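Local coordinates for protein myosin-2 (Saccharomyces cerevisiae, PDB 6IXO) that transports organelles and other cargo along actin cables as a class V myosin, binding receptors on the cargo through its globular tail domain, at residues L170-S181 against E199-F209. Residues are numbered along the deposited sequence; the frame is centred on the assembly and turned at random. Where two conformers were deposited one is given.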
loop_
_atom_site.group_PDB
_atom_site.type_symbol
_atom_site.label_atom_id
_atom_site.label_comp_id
_atom_site.label_asym_id
_atom_site.label_seq_id
_atom_site.Cartn_x
_atom_site.Cartn_y
_atom_site.Cartn_z
ATOM N N LEU A 170 3.803 -10.951 -0.782
ATOM C CA LEU A 170 4.605 -11.341 0.400
ATOM C C LEU A 170 4.318 -12.737 0.927
ATOM O O LEU A 170 5.230 -13.425 1.414
ATOM C CB LEU A 170 4.413 -10.340 1.533
ATOM C CG LEU A 170 5.156 -9.037 1.335
ATOM C CD1 LEU A 170 4.638 -8.041 2.370
ATOM C CD2 LEU A 170 6.680 -9.205 1.470
ATOM N N GLN A 171 3.070 -13.189 0.877
ATOM C CA GLN A 171 2.777 -14.555 1.281
ATOM C C GLN A 171 3.646 -15.480 0.421
ATOM O O GLN A 171 4.191 -16.477 0.901
ATOM C CB GLN A 171 1.278 -14.888 1.134
ATOM C CG GLN A 171 0.846 -16.210 1.813
ATOM C CD GLN A 171 0.442 -16.025 3.267
ATOM O OE1 GLN A 171 -0.036 -14.956 3.656
ATOM N NE2 GLN A 171 0.649 -17.063 4.086
ATOM N N LYS A 172 3.795 -15.113 -0.844
ATOM C CA LYS A 172 4.539 -15.907 -1.808
ATOM C C LYS A 172 6.061 -15.915 -1.545
ATOM O O LYS A 172 6.733 -16.921 -1.741
ATOM C CB LYS A 172 4.256 -15.345 -3.228
ATOM C CG LYS A 172 4.884 -16.201 -4.369
ATOM C CD LYS A 172 4.674 -15.543 -5.764
ATOM C CE LYS A 172 5.069 -16.548 -6.854
ATOM N NZ LYS A 172 5.351 -15.913 -8.165
ATOM N N LYS A 173 6.608 -14.768 -1.147
ATOM C CA LYS A 173 8.062 -14.620 -1.081
ATOM C C LYS A 173 8.650 -14.620 0.321
ATOM O O LYS A 173 9.757 -15.130 0.508
ATOM C CB LYS A 173 8.483 -13.339 -1.783
ATOM C CG LYS A 173 7.954 -13.306 -3.204
ATOM C CD LYS A 173 8.382 -12.115 -4.004
ATOM C CE LYS A 173 7.833 -12.241 -5.429
ATOM N NZ LYS A 173 8.381 -11.173 -6.284
ATOM N N ALA A 174 7.936 -14.046 1.282
ATOM C CA ALA A 174 8.515 -13.721 2.581
ATOM C C ALA A 174 8.713 -14.965 3.408
ATOM O O ALA A 174 9.661 -15.104 4.209
ATOM C CB ALA A 174 7.614 -12.718 3.320
ATOM N N ILE A 175 7.797 -15.907 3.247
ATOM C CA ILE A 175 7.941 -17.118 4.032
ATOM C C ILE A 175 9.221 -17.857 3.677
ATOM O O ILE A 175 9.992 -18.278 4.551
ATOM C CB ILE A 175 6.691 -18.041 3.833
ATOM C CG1 ILE A 175 5.502 -17.430 4.588
ATOM C CG2 ILE A 175 7.000 -19.439 4.329
ATOM C CD1 ILE A 175 4.151 -18.164 4.307
ATOM N N ASN A 176 9.470 -18.017 2.390
ATOM C CA ASN A 176 10.700 -18.698 2.010
ATOM C C ASN A 176 11.929 -17.837 2.400
ATOM O O ASN A 176 12.914 -18.333 2.912
ATOM C CB ASN A 176 10.729 -18.996 0.513
ATOM C CG ASN A 176 11.866 -19.950 0.138
ATOM O OD1 ASN A 176 12.897 -19.548 -0.410
ATOM N ND2 ASN A 176 11.685 -21.215 0.466
ATOM N N ALA A 177 11.842 -16.536 2.137
ATOM C CA ALA A 177 12.984 -15.648 2.395
ATOM C C ALA A 177 13.342 -15.568 3.886
ATOM O O ALA A 177 14.515 -15.649 4.261
ATOM C CB ALA A 177 12.666 -14.249 1.854
ATOM N N VAL A 178 12.340 -15.379 4.737
ATOM C CA VAL A 178 12.592 -15.192 6.171
ATOM C C VAL A 178 12.847 -16.522 6.886
ATOM O O VAL A 178 13.800 -16.653 7.633
ATOM C CB VAL A 178 11.413 -14.455 6.832
ATOM C CG1 VAL A 178 11.542 -14.401 8.346
ATOM C CG2 VAL A 178 11.281 -13.004 6.242
ATOM N N VAL A 179 11.972 -17.503 6.633
ATOM C CA VAL A 179 11.942 -18.736 7.432
ATOM C C VAL A 179 12.867 -19.812 6.891
ATOM O O VAL A 179 13.534 -20.513 7.639
ATOM C CB VAL A 179 10.482 -19.268 7.518
ATOM C CG1 VAL A 179 10.417 -20.569 8.302
ATOM C CG2 VAL A 179 9.596 -18.221 8.214
ATOM N N ILE A 180 12.904 -19.955 5.582
ATOM C CA ILE A 180 13.565 -21.103 4.968
ATOM C C ILE A 180 14.956 -20.778 4.399
ATOM O O ILE A 180 15.887 -21.541 4.614
ATOM C CB ILE A 180 12.691 -21.699 3.805
ATOM C CG1 ILE A 180 11.319 -22.131 4.324
ATOM C CG2 ILE A 180 13.424 -22.881 3.121
ATOM C CD1 ILE A 180 11.388 -23.328 5.309
ATOM N N SER A 181 15.089 -19.684 3.634
ATOM C CA SER A 181 16.368 -19.383 2.949
ATOM C C SER A 181 17.491 -19.168 3.962
ATOM O O SER A 181 17.298 -18.562 5.016
ATOM C CB SER A 181 16.288 -18.143 2.043
ATOM O OG SER A 181 16.407 -16.950 2.806
ATOM N N GLU A 199 14.911 -20.242 -3.283
ATOM C CA GLU A 199 14.415 -19.451 -4.407
ATOM C C GLU A 199 14.278 -17.973 -4.042
ATOM O O GLU A 199 15.021 -17.147 -4.562
ATOM C CB GLU A 199 13.070 -19.987 -4.901
ATOM C CG GLU A 199 12.510 -19.225 -6.104
ATOM C CD GLU A 199 11.094 -19.649 -6.458
ATOM O OE1 GLU A 199 10.581 -19.199 -7.511
ATOM O OE2 GLU A 199 10.496 -20.427 -5.677
ATOM N N TYR A 200 13.337 -17.622 -3.166
ATOM C CA TYR A 200 13.265 -16.215 -2.702
ATOM C C TYR A 200 14.190 -16.025 -1.495
ATOM O O TYR A 200 14.259 -16.878 -0.605
ATOM C CB TYR A 200 11.850 -15.792 -2.341
ATOM C CG TYR A 200 10.923 -15.868 -3.519
ATOM C CD1 TYR A 200 11.042 -14.972 -4.565
ATOM C CD2 TYR A 200 9.961 -16.871 -3.608
ATOM C CE1 TYR A 200 10.203 -15.046 -5.664
ATOM C CE2 TYR A 200 9.136 -16.964 -4.704
ATOM C CZ TYR A 200 9.259 -16.050 -5.728
ATOM O OH TYR A 200 8.431 -16.135 -6.819
ATOM N N THR A 201 14.924 -14.918 -1.488
ATOM C CA THR A 201 15.862 -14.609 -0.396
ATOM C C THR A 201 15.514 -13.254 0.199
ATOM O O THR A 201 14.715 -12.518 -0.373
ATOM C CB THR A 201 17.300 -14.571 -0.874
ATOM O OG1 THR A 201 17.450 -13.487 -1.789
ATOM C CG2 THR A 201 17.681 -15.893 -1.586
ATOM N N MET A 202 16.146 -12.915 1.313
ATOM C CA MET A 202 15.959 -11.608 1.928
ATOM C C MET A 202 16.246 -10.485 0.961
ATOM O O MET A 202 15.635 -9.412 1.059
ATOM C CB MET A 202 16.856 -11.447 3.152
ATOM C CG MET A 202 16.408 -12.224 4.331
ATOM S SD MET A 202 14.654 -11.994 4.641
ATOM C CE MET A 202 14.491 -10.239 5.069
ATOM N N ASP A 203 17.176 -10.689 0.031
ATOM C CA ASP A 203 17.381 -9.648 -0.981
ATOM C C ASP A 203 16.121 -9.353 -1.780
ATOM O O ASP A 203 15.893 -8.219 -2.196
ATOM C CB ASP A 203 18.492 -10.037 -1.939
ATOM C CG ASP A 203 19.863 -9.788 -1.346
ATOM O OD1 ASP A 203 19.991 -8.860 -0.502
ATOM O OD2 ASP A 203 20.795 -10.518 -1.727
ATOM N N ASP A 204 15.311 -10.372 -2.023
ATOM C CA ASP A 204 14.103 -10.139 -2.781
ATOM C C ASP A 204 13.127 -9.346 -1.944
ATOM O O ASP A 204 12.378 -8.527 -2.482
ATOM C CB ASP A 204 13.451 -11.433 -3.234
ATOM C CG ASP A 204 14.358 -12.242 -4.126
ATOM O OD1 ASP A 204 14.912 -11.675 -5.088
ATOM O OD2 ASP A 204 14.563 -13.431 -3.808
ATOM N N ILE A 205 13.119 -9.615 -0.641
ATOM C CA ILE A 205 12.214 -8.903 0.259
ATOM C C ILE A 205 12.632 -7.440 0.399
ATOM O O ILE A 205 11.790 -6.517 0.397
ATOM C CB ILE A 205 12.189 -9.563 1.658
ATOM C CG1 ILE A 205 11.697 -11.011 1.534
ATOM C CG2 ILE A 205 11.271 -8.794 2.595
ATOM C CD1 ILE A 205 10.289 -11.139 0.823
ATOM N N LEU A 206 13.937 -7.221 0.544
ATOM C CA LEU A 206 14.413 -5.848 0.629
ATOM C C LEU A 206 14.124 -5.082 -0.671
ATOM O O LEU A 206 13.735 -3.911 -0.637
ATOM C CB LEU A 206 15.917 -5.843 0.938
ATOM C CG LEU A 206 16.146 -6.409 2.339
ATOM C CD1 LEU A 206 17.638 -6.579 2.547
ATOM C CD2 LEU A 206 15.601 -5.456 3.352
ATOM N N THR A 207 14.324 -5.739 -1.815
ATOM C CA THR A 207 14.025 -5.118 -3.111
ATOM C C THR A 207 12.570 -4.666 -3.154
ATOM O O THR A 207 12.238 -3.569 -3.613
ATOM C CB THR A 207 14.297 -6.097 -4.258
ATOM O OG1 THR A 207 15.701 -6.284 -4.367
ATOM C CG2 THR A 207 13.762 -5.555 -5.591
ATOM N N PHE A 208 11.700 -5.523 -2.649
ATOM C CA PHE A 208 10.263 -5.261 -2.639
ATOM C C PHE A 208 9.896 -4.041 -1.793
ATOM O O PHE A 208 9.156 -3.151 -2.242
ATOM C CB PHE A 208 9.547 -6.540 -2.138
ATOM C CG PHE A 208 8.055 -6.389 -1.878
ATOM C CD1 PHE A 208 7.138 -6.848 -2.807
ATOM C CD2 PHE A 208 7.577 -5.856 -0.678
ATOM C CE1 PHE A 208 5.738 -6.762 -2.550
ATOM C CE2 PHE A 208 6.215 -5.773 -0.416
ATOM C CZ PHE A 208 5.289 -6.227 -1.355
ATOM N N PHE A 209 10.374 -4.005 -0.556
ATOM C CA PHE A 209 10.135 -2.829 0.279
ATOM C C PHE A 209 10.866 -1.577 -0.257
ATOM O O PHE A 209 10.310 -0.458 -0.228
ATOM C CB PHE A 209 10.557 -3.095 1.729
ATOM C CG PHE A 209 9.555 -3.875 2.491
ATOM C CD1 PHE A 209 8.436 -3.251 3.034
ATOM C CD2 PHE A 209 9.698 -5.261 2.641
ATOM C CE1 PHE A 209 7.470 -3.981 3.727
ATOM C CE2 PHE A 209 8.740 -6.006 3.334
ATOM C CZ PHE A 209 7.618 -5.370 3.879
HETATM O O HOH W 1 18.158 -14.852 2.602
#
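Ser181 OG, close to Thr201 CA, is gripped twice: it donates to Ala177 O at 2.7 Å and accepts from a water that in turn takes the N-H of Met202. The small hydroxyl suits this place, folding back on its own helix end while the water ties it to the first turn of helix 202-218. That start is secured by a capping box, in which Asp204 OD2 accepts from Thr201 N at 2.8 Å, nearly straight (168°), while Thr201 OG1 takes a weak bond from Asp203 N. In this helical, strand-free cargo-binding tail domain the end of helix 134-180 meets the start of helix 202-218, with 134° between their segments' N-to-C directions and the segment axes 8.7 Å apart at closest approach. Ile205 is a knob among Leu170, Lys173, Ala174 and Ala177; the small methyl of Ala177 suits the spot, and even so its CB lies a tight 3.4 Å from Ile205 CG1. A chi1 of -62°, CG anti to the carbonyl carbon, carries the Tyr200 ring over to the extended Lys173, whose CG sits over the ring face, 3.7 Å from the centroid, in a CH-pi contact. Lys172 NZ gives Tyr200 OH a weak bond. A serine at Tyr200 would probably leave the Lys173 methylenes without their aromatic cover and Lys172 without this partner. Leu170 CD2 lies over the Phe208 ring, 4.2 Å from its centroid, with Val237 of helix 223-247 also against Leu170.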